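Long-range contacts in cell division control protein (PDB 6RPP), which is an intein of the HINT fold within an archaeal MCM helicase, and probably excises itself from the precursor by protein splicing: residues His97-Leu102 with Asn161-His166; Leu115-Lys120 with Val134-Glu139. The protein carries 2 engineered substitutions. All coordinates share one frame; numbering follows the deposited sequence. Where two conformers were deposited one is given.

Contact 1. Residues His97-Leu102 with Asn161-His166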
ATOM      1  N   HIS A  97       0.376  -7.417  -5.845  1.00 21.12           N
ATOM      2  CA  HIS A  97      -0.213  -6.595  -4.799  1.00 19.31           C
ATOM      3  C   HIS A  97      -1.727  -6.562  -4.963  1.00 23.83           C
ATOM      4  O   HIS A  97      -2.211  -6.201  -6.051  1.00 22.17           O
ATOM      5  CB  HIS A  97       0.363  -5.191  -4.916  1.00 16.83           C
ATOM      6  CG  HIS A  97      -0.193  -4.231  -3.925  1.00 21.41           C
ATOM      7  ND1 HIS A  97       0.350  -4.064  -2.673  1.00 25.45           N
ATOM      8  CD2 HIS A  97      -1.231  -3.368  -4.018  1.00 27.53           C
ATOM      9  CE1 HIS A  97      -0.386  -3.202  -1.995  1.00 23.59           C
ATOM     10  NE2 HIS A  97      -1.318  -2.719  -2.804  1.00 26.24           N
ATOM     11  N   PRO A  98      -2.509  -6.872  -3.919  1.00 20.60           N
ATOM     12  CA  PRO A  98      -3.963  -6.916  -4.086  1.00 24.18           C
ATOM     13  C   PRO A  98      -4.620  -5.576  -3.807  1.00 25.20           C
ATOM     14  O   PRO A  98      -4.160  -4.784  -2.989  1.00 25.31           O
ATOM     15  CB  PRO A  98      -4.406  -7.970  -3.064  1.00 26.00           C
ATOM     16  CG  PRO A  98      -3.382  -7.915  -2.009  1.00 25.47           C
ATOM     17  CD  PRO A  98      -2.072  -7.522  -2.671  1.00 20.14           C
ATOM     18  N   PHE A  99      -5.751  -5.363  -4.494  1.00 23.05           N
ATOM     19  CA  PHE A  99      -6.623  -4.218  -4.329  1.00 22.84           C
ATOM     20  C   PHE A  99      -7.990  -4.716  -3.908  1.00 21.15           C
ATOM     21  O   PHE A  99      -8.393  -5.802  -4.282  1.00 23.75           O
ATOM     22  CB  PHE A  99      -6.770  -3.415  -5.641  1.00 23.47           C
ATOM     23  CG  PHE A  99      -5.562  -2.634  -5.984  1.00 20.88           C
ATOM     24  CD1 PHE A  99      -4.499  -3.269  -6.618  1.00 23.88           C
ATOM     25  CD2 PHE A  99      -5.496  -1.295  -5.772  1.00 21.05           C
ATOM     26  CE1 PHE A  99      -3.336  -2.553  -6.962  1.00 25.27           C
ATOM     27  CE2 PHE A  99      -4.344  -0.563  -6.081  1.00 25.27           C
ATOM     28  CZ  PHE A  99      -3.270  -1.171  -6.703  1.00 23.42           C
ATOM     29  N   PHE A 100      -8.664  -3.931  -3.072  1.00 25.59           N
ATOM     30  CA  PHE A 100     -10.086  -4.117  -2.812  1.00 25.36           C
ATOM     31  C   PHE A 100     -10.885  -3.723  -4.049  1.00 26.22           C
ATOM     32  O   PHE A 100     -10.773  -2.580  -4.510  1.00 28.03           O
ATOM     33  CB  PHE A 100     -10.515  -3.235  -1.638  1.00 27.62           C
ATOM     34  CG  PHE A 100      -9.671  -3.428  -0.401  1.00 26.01           C
ATOM     35  CD1 PHE A 100      -9.855  -4.538   0.407  1.00 28.30           C
ATOM     36  CD2 PHE A 100      -8.689  -2.515  -0.078  1.00 32.06           C
ATOM     37  CE1 PHE A 100      -9.071  -4.729   1.537  1.00 31.66           C
ATOM     38  CE2 PHE A 100      -7.896  -2.698   1.035  1.00 32.98           C
ATOM     39  CZ  PHE A 100      -8.086  -3.781   1.851  1.00 29.59           C
ATOM     40  N   VAL A 101     -11.711  -4.638  -4.573  1.00 26.37           N
ATOM     41  CA  VAL A 101     -12.530  -4.352  -5.748  1.00 28.78           C
ATOM     42  C   VAL A 101     -13.982  -4.592  -5.393  1.00 33.60           C
ATOM     43  O   VAL A 101     -14.343  -5.674  -4.915  1.00 32.40           O
ATOM     44  CB  VAL A 101     -12.150  -5.214  -6.971  1.00 27.84           C
ATOM     45  CG1 VAL A 101     -13.119  -4.950  -8.119  1.00 29.93           C
ATOM     46  CG2 VAL A 101     -10.715  -4.886  -7.396  1.00 26.46           C
ATOM     47  N   LEU A 102     -14.822  -3.615  -5.680  1.00 29.62           N
ATOM     48  CA  LEU A 102     -16.249  -3.764  -5.460  1.00 31.57           C
ATOM     49  C   LEU A 102     -16.880  -4.269  -6.746  1.00 41.00           C
ATOM     50  O   LEU A 102     -16.902  -3.560  -7.751  1.00 38.48           O
ATOM     51  CB  LEU A 102     -16.852  -2.428  -5.053  1.00 36.70           C
ATOM     52  CG  LEU A 102     -18.374  -2.393  -4.951  1.00 41.08           C
ATOM     53  CD1 LEU A 102     -18.872  -3.192  -3.751  1.00 41.66           C
ATOM     54  CD2 LEU A 102     -18.848  -0.944  -4.890  1.00 40.56           C
ATOM     55  N   ASN A 161      -1.484   7.776  -1.506  1.00 17.03           N
ATOM     56  CA  ASN A 161      -1.718   8.203  -2.913  1.00 15.25           C
ATOM     57  C   ASN A 161      -3.221   8.267  -3.211  1.00 17.60           C
ATOM     58  O   ASN A 161      -3.643   8.054  -4.361  1.00 17.47           O
ATOM     59  CB  ASN A 161      -0.999   7.294  -3.903  1.00 15.31           C
ATOM     60  CG  ASN A 161       0.475   7.594  -4.021  1.00 19.05           C
ATOM     61  OD1 ASN A 161       1.065   8.178  -3.113  1.00 17.81           O
ATOM     62  ND2 ASN A 161       1.073   7.230  -5.140  1.00 17.57           N
ATOM     63  N   GLY A 162      -4.028   8.548  -2.178  1.00 15.63           N
ATOM     64  CA  GLY A 162      -5.465   8.624  -2.316  1.00 16.75           C
ATOM     65  C   GLY A 162      -6.172   7.291  -2.484  1.00 14.91           C
ATOM     66  O   GLY A 162      -7.368   7.299  -2.792  1.00 17.35           O
ATOM     67  N   ILE A 163      -5.469   6.157  -2.281  1.00 15.31           N
ATOM     68  CA  ILE A 163      -6.007   4.810  -2.430  1.00 15.00           C
ATOM     69  C   ILE A 163      -5.923   4.088  -1.087  1.00 18.02           C
ATOM     70  O   ILE A 163      -4.968   4.292  -0.356  1.00 17.00           O
ATOM     71  CB  ILE A 163      -5.188   4.051  -3.498  1.00 16.22           C
ATOM     72  CG1 ILE A 163      -5.328   4.744  -4.872  1.00 18.17           C
ATOM     73  CG2 ILE A 163      -5.605   2.570  -3.587  1.00 19.56           C
ATOM     74  CD1 ILE A 163      -4.354   4.234  -5.916  1.00 19.69           C
ATOM     75  N   PHE A 164      -6.917   3.255  -0.730  1.00 17.07           N
ATOM     76  CA  PHE A 164      -6.783   2.428   0.471  1.00 16.21           C
ATOM     77  C   PHE A 164      -6.028   1.197   0.041  1.00 20.05           C
ATOM     78  O   PHE A 164      -6.599   0.284  -0.560  1.00 20.83           O
ATOM     79  CB  PHE A 164      -8.171   2.145   1.039  1.00 17.83           C
ATOM     80  CG  PHE A 164      -8.727   3.364   1.700  1.00 19.96           C
ATOM     81  CD1 PHE A 164      -8.247   3.793   2.921  1.00 21.20           C
ATOM     82  CD2 PHE A 164      -9.672   4.118   1.041  1.00 21.20           C
ATOM     83  CE1 PHE A 164      -8.748   4.937   3.534  1.00 21.63           C
ATOM     84  CE2 PHE A 164     -10.184   5.264   1.623  1.00 20.90           C
ATOM     85  CZ  PHE A 164      -9.712   5.670   2.878  1.00 20.55           C
ATOM     86  N   VAL A 165      -4.728   1.236   0.303  1.00 17.53           N
ATOM     87  CA  VAL A 165      -3.749   0.261  -0.172  1.00 18.15           C
ATOM     88  C   VAL A 165      -3.782  -0.936   0.760  1.00 19.69           C
ATOM     89  O   VAL A 165      -3.703  -0.765   1.991  1.00 18.90           O
ATOM     90  CB  VAL A 165      -2.355   0.897  -0.181  1.00 17.94           C
ATOM     91  CG1 VAL A 165      -1.336  -0.097  -0.608  1.00 21.84           C
ATOM     92  CG2 VAL A 165      -2.353   2.126  -1.119  1.00 19.49           C
ATOM     93  N   HIS A 166      -3.863  -2.151   0.196  1.00 18.64           N
ATOM     94  CA  HIS A 166      -3.865  -3.334   1.048  1.00 20.79           C
ATOM     95  C   HIS A 166      -2.489  -3.520   1.674  1.00 21.86           C
ATOM     96  O   HIS A 166      -1.451  -3.189   1.072  1.00 24.17           O
ATOM     97  CB  HIS A 166      -4.283  -4.582   0.255  1.00 23.02           C
ATOM     98  CG  HIS A 166      -4.401  -5.812   1.098  1.00 19.93           C
ATOM     99  ND1 HIS A 166      -3.329  -6.664   1.304  1.00 24.45           N
ATOM    100  CD2 HIS A 166      -5.428  -6.317   1.824  1.00 23.22           C
ATOM    101  CE1 HIS A 166      -3.697  -7.638   2.113  1.00 22.12           C
ATOM    102  NE2 HIS A 166      -4.967  -7.462   2.430  1.00 27.75           N
TER
HETATM  103  O   HOH W   1      -4.179  -2.232  -2.570  1.00 24.46           O
HETATM  104  O   HOH W   2      -6.736  -1.600  -2.221  1.00 33.47           O

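Contact 2. Residues Leu115-Lys120 with Val134-Glu139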
ATOM      1  N   LEU A 115      -6.227  -6.913 -12.484  1.00 24.94           N
ATOM      2  CA  LEU A 115      -7.173  -5.803 -12.631  1.00 22.96           C
ATOM      3  C   LEU A 115      -7.485  -5.520 -14.085  1.00 29.72           C
ATOM      4  O   LEU A 115      -6.624  -5.638 -14.971  1.00 30.86           O
ATOM      5  CB  LEU A 115      -6.618  -4.515 -12.052  1.00 24.14           C
ATOM      6  CG  LEU A 115      -6.461  -4.364 -10.549  1.00 21.03           C
ATOM      7  CD1 LEU A 115      -5.736  -3.039 -10.325  1.00 20.64           C
ATOM      8  CD2 LEU A 115      -7.792  -4.276  -9.904  1.00 24.23           C
ATOM      9  N   GLU A 116      -8.728  -5.165 -14.323  1.00 26.67           N
ATOM     10  CA  GLU A 116      -9.166  -4.779 -15.649  0.51 23.46           C
ATOM     11  C   GLU A 116      -9.667  -3.346 -15.586  1.00 24.97           C
ATOM     12  O   GLU A 116     -10.147  -2.889 -14.547  1.00 26.73           O
ATOM     13  CB  GLU A 116     -10.269  -5.703 -16.174  0.51 29.96           C
ATOM     14  CG  GLU A 116      -9.910  -7.193 -16.122  0.51 35.15           C
ATOM     15  CD  GLU A 116      -9.078  -7.666 -17.313  0.51 41.65           C
ATOM     16  OE1 GLU A 116      -9.397  -7.294 -18.468  0.51 45.65           O
ATOM     17  OE2 GLU A 116      -8.111  -8.433 -17.088  0.51 39.92           O
ATOM     18  N   GLU A 117      -9.566  -2.648 -16.714  1.00 24.88           N
ATOM     19  CA  GLU A 117     -10.176  -1.332 -16.777  1.00 23.37           C
ATOM     20  C   GLU A 117     -11.654  -1.409 -16.442  1.00 28.68           C
ATOM     21  O   GLU A 117     -12.378  -2.281 -16.953  1.00 30.53           O
ATOM     22  CB  GLU A 117      -9.964  -0.721 -18.160  1.00 26.52           C
ATOM     23  CG  GLU A 117      -8.480  -0.638 -18.463  1.00 31.17           C
ATOM     24  CD  GLU A 117      -8.159  -0.025 -19.819  1.00 37.18           C
ATOM     25  OE1 GLU A 117      -9.102   0.429 -20.523  1.00 35.22           O
ATOM     26  OE2 GLU A 117      -6.947  -0.002 -20.151  1.00 35.76           O
ATOM     27  N   GLY A 118     -12.098  -0.484 -15.577  1.00 27.04           N
ATOM     28  CA  GLY A 118     -13.465  -0.452 -15.084  1.00 26.50           C
ATOM     29  C   GLY A 118     -13.648  -1.061 -13.706  1.00 29.93           C
ATOM     30  O   GLY A 118     -14.667  -0.786 -13.053  1.00 28.61           O
ATOM     31  N   ASN A 119     -12.713  -1.908 -13.264  1.00 28.08           N
ATOM     32  CA  ASN A 119     -12.793  -2.455 -11.912  1.00 23.86           C
ATOM     33  C   ASN A 119     -12.755  -1.292 -10.927  1.00 25.83           C
ATOM     34  O   ASN A 119     -11.870  -0.428 -11.000  1.00 26.57           O
ATOM     35  CB  ASN A 119     -11.626  -3.401 -11.608  1.00 22.64           C
ATOM     36  CG  ASN A 119     -11.673  -4.746 -12.347  1.00 23.52           C
ATOM     37  OD1 ASN A 119     -10.640  -5.438 -12.304  1.00 27.48           O
ATOM     38  ND2 ASN A 119     -12.794  -5.140 -12.963  1.00 29.86           N
ATOM     39  N   LYS A 120     -13.705  -1.252 -10.003  1.00 24.76           N
ATOM     40  CA  LYS A 120     -13.730  -0.157  -9.014  1.00 22.02           C
ATOM     41  C   LYS A 120     -12.907  -0.487  -7.761  1.00 22.89           C
ATOM     42  O   LYS A 120     -13.153  -1.491  -7.084  1.00 24.63           O
ATOM     43  CB  LYS A 120     -15.196   0.122  -8.645  1.00 24.81           C
ATOM     44  CG  LYS A 120     -15.967   0.716  -9.806  1.00 32.13           C
ATOM     45  CD  LYS A 120     -17.407   1.026  -9.386  1.00 37.79           C
ATOM     46  CE  LYS A 120     -18.097   1.844 -10.446  1.00 44.29           C
ATOM     47  NZ  LYS A 120     -19.494   2.222 -10.043  1.00 51.37           N
ATOM     48  N   VAL A 134     -10.710   1.628 -12.261  1.00 20.80           N
ATOM     49  CA  VAL A 134      -9.384   1.635 -12.875  1.00 20.89           C
ATOM     50  C   VAL A 134      -9.495   2.128 -14.327  1.00 23.70           C
ATOM     51  O   VAL A 134     -10.398   1.722 -15.091  1.00 27.93           O
ATOM     52  CB  VAL A 134      -8.771   0.222 -12.795  1.00 24.28           C
ATOM     53  CG1 VAL A 134      -7.455   0.143 -13.596  1.00 25.58           C
ATOM     54  CG2 VAL A 134      -8.563  -0.189 -11.351  1.00 22.95           C
ATOM     55  N   ALA A 135      -8.562   3.002 -14.731  1.00 21.28           N
ATOM     56  CA  ALA A 135      -8.448   3.582 -16.060  1.00 22.69           C
ATOM     57  C   ALA A 135      -7.469   2.812 -16.934  1.00 23.22           C
ATOM     58  O   ALA A 135      -7.785   2.505 -18.086  1.00 28.27           O
ATOM     59  CB  ALA A 135      -8.025   5.070 -15.974  1.00 24.82           C
ATOM     60  N   GLU A 136      -6.299   2.479 -16.404  1.00 21.99           N
ATOM     61  CA  GLU A 136      -5.255   1.794 -17.135  1.00 21.93           C
ATOM     62  C   GLU A 136      -4.327   1.144 -16.125  1.00 19.54           C
ATOM     63  O   GLU A 136      -4.108   1.671 -15.012  1.00 24.10           O
ATOM     64  CB  GLU A 136      -4.428   2.740 -18.039  1.00 36.71           C
ATOM     65  CG  GLU A 136      -5.130   3.526 -19.117  1.00 59.55           C
ATOM     66  CD  GLU A 136      -5.412   4.962 -18.688  1.00 63.13           C
ATOM     67  OE1 GLU A 136      -4.627   5.510 -17.873  1.00 59.74           O
ATOM     68  OE2 GLU A 136      -6.417   5.537 -19.159  1.00 65.99           O
ATOM     69  N   ILE A 137      -3.746   0.026 -16.532  1.00 20.97           N
ATOM     70  CA  ILE A 137      -2.672  -0.618 -15.791  1.00 21.33           C
ATOM     71  C   ILE A 137      -1.510  -0.765 -16.751  1.00 24.20           C
ATOM     72  O   ILE A 137      -1.690  -1.319 -17.844  1.00 28.84           O
ATOM     73  CB  ILE A 137      -3.056  -2.008 -15.253  1.00 26.48           C
ATOM     74  CG1 ILE A 137      -4.343  -1.930 -14.419  1.00 25.96           C
ATOM     75  CG2 ILE A 137      -1.853  -2.629 -14.473  1.00 26.05           C
ATOM     76  CD1 ILE A 137      -5.534  -2.556 -15.159  1.00 37.90           C
ATOM     77  N   LEU A 138      -0.331  -0.310 -16.344  1.00 21.42           N
ATOM     78  CA  LEU A 138       0.836  -0.305 -17.241  1.00 20.97           C
ATOM     79  C   LEU A 138       2.024  -0.953 -16.547  1.00 21.44           C
ATOM     80  O   LEU A 138       2.471  -0.460 -15.495  1.00 24.35           O
ATOM     81  CB  LEU A 138       1.207   1.123 -17.651  1.00 29.75           C
ATOM     82  CG  LEU A 138       2.421   1.246 -18.578  1.00 46.02           C
ATOM     83  CD1 LEU A 138       2.345   0.246 -19.747  1.00 52.17           C
ATOM     84  CD2 LEU A 138       2.544   2.670 -19.104  1.00 54.36           C
ATOM     85  N   GLU A 139       2.575  -2.001 -17.170  1.00 23.81           N
ATOM     86  CA  GLU A 139       3.775  -2.649 -16.659  1.00 22.19           C
ATOM     87  C   GLU A 139       5.020  -1.811 -16.933  1.00 22.36           C
ATOM     88  O   GLU A 139       5.110  -1.188 -17.994  1.00 26.42           O
ATOM     89  CB  GLU A 139       3.903  -3.997 -17.353  1.00 26.43           C
ATOM     90  CG  GLU A 139       4.902  -4.915 -16.779  1.00 36.81           C
ATOM     91  CD  GLU A 139       4.822  -6.263 -17.447  1.00 57.66           C
ATOM     92  OE1 GLU A 139       4.059  -7.123 -16.956  1.00 61.85           O
ATOM     93  OE2 GLU A 139       5.495  -6.438 -18.487  1.00 67.85           O
TER
HETATM   94  O   HOH W   3      -5.003  -1.243 -18.906  1.00 29.32           O

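Contact 1. Residues His97-Leu102 with Asn161-His166
His166 is the hub of this contact. The His166 side chain sets out toward strand 98-102, and its CG is anti to the backbone N (chi1 -176°). This sets the imidazole against Pro98 on its ND1 side and Phe100 on its CD2 side. Pro98 CG lies 3.5 Å from His166 ND1 and comes in obliquely. Phe100 CZ is 3.7 Å from His166 CD2. The Phe100 and His166 rings meet obliquely, their planes at 58°. Phe100 CG is beside its own backbone N and anti to the carbonyl carbon. That rotation also brings the carbonyl O of Phe164 to the ring edge, in plane, 3.5 Å from Phe100 CD2. An alanine at Phe100 would probably leave the CD2 side of the His166 ring less well held, since the aromatic contacts to it and to Phe164 O would be gone.

His97 reaches the other strand with the end of its ring. Its NE2 is 3.4 Å from Val165 CG1, which sits at the ring edge. Its CE1 is 3.2 Å from the carbonyl O of His166.

The strands run at 127° to each other, and waters bridge their polar atoms. One water donates to Pro98 O at 2.6 Å, accepts from His166 N and also hydrogen-bonds His97 NE2. It grips three polar groups at once and helps fix the rotation of the His97 ring. A second water accepts from Phe100 N and donates to Phe164 O at 2.5 Å. Met109 of strand 106-111 adds to the packing on Pro98, Phe100 and His166. By position, His97 probably corresponds to the block B histidine of inteins and His166 to the penultimate histidine of block G, which meet at the splicing centre of the HINT fold.

Contact 2. Residues Leu115-Lys120 with Val134-Glu139
Glu117 CG is anti to its carbonyl carbon, and the chain is extended beyond it (chi2 -179°), so the carboxylate lies alongside strand 134-139. Ile137 CG1 is also anti to its carbonyl carbon, but chi2 is 108°, between the staggered positions. That unusual torsion puts Ile137 CD1 3.8 Å from Leu115 CB and 3.3 Å from Leu115 O. Leu115 CD1 meets Val134 CG2, the two side chains crossing at about a right angle.

Glu116 to Asn119 form a type II turn with Gly118 at its third position, where a side chain would collide with the carbonyl O of Glu117. Two backbone bonds clamp the turn to Val134. Gly118 N donates to Val134 O at 2.8 Å, in the carbonyl plane and on a lone pair. Val134 N donates to Asn119 O at 2.7 Å, from above the carbonyl plane. Inside the turn, Glu116 N donates to Asn119 OD1, which also takes a bond from Arg110 NH1.

Ala135 O lies over the flat face of the Glu117 carboxylate, nearest CD at 3.1 Å. The two carboxylate oxygens are farther off and, as acceptors, make no hydrogen bond with it. A water donates to Glu117 OE2 at 2.6 Å and accepts from Ile137 N, bridging the turn to the strand.

Ala135 and Glu136 both face Lys84, which makes a classic beta bulge. The turn leads into strand 120-125, the antiparallel partner of strand 128-140. Strand 80-85 pairs along the other edge of strand 128-140, and Leu115 packs on Phe99 and Val101 of strand 98-103.

In the fold
Contact 1 is buried near the middle of the chain, while contact 2 lies farther out and is only partly buried. Both reach the six-stranded antiparallel sheet, and their centres are about 12 Å apart. Contact 1 brings a short strand of another sheet against it with aromatic rings and waters. Contact 2 pins the turn before strand 120-125 to strand 128-140 of that sheet by direct backbone bonds, with exposed glutamates at its outer side. They meet on strand 98-103, where Leu102 N probably hydrogen-bonds Lys120 O. Both contacts use water, but the waters of contact 1 join backbone groups and His97, while that of contact 2 joins a carboxylate to a backbone N-H.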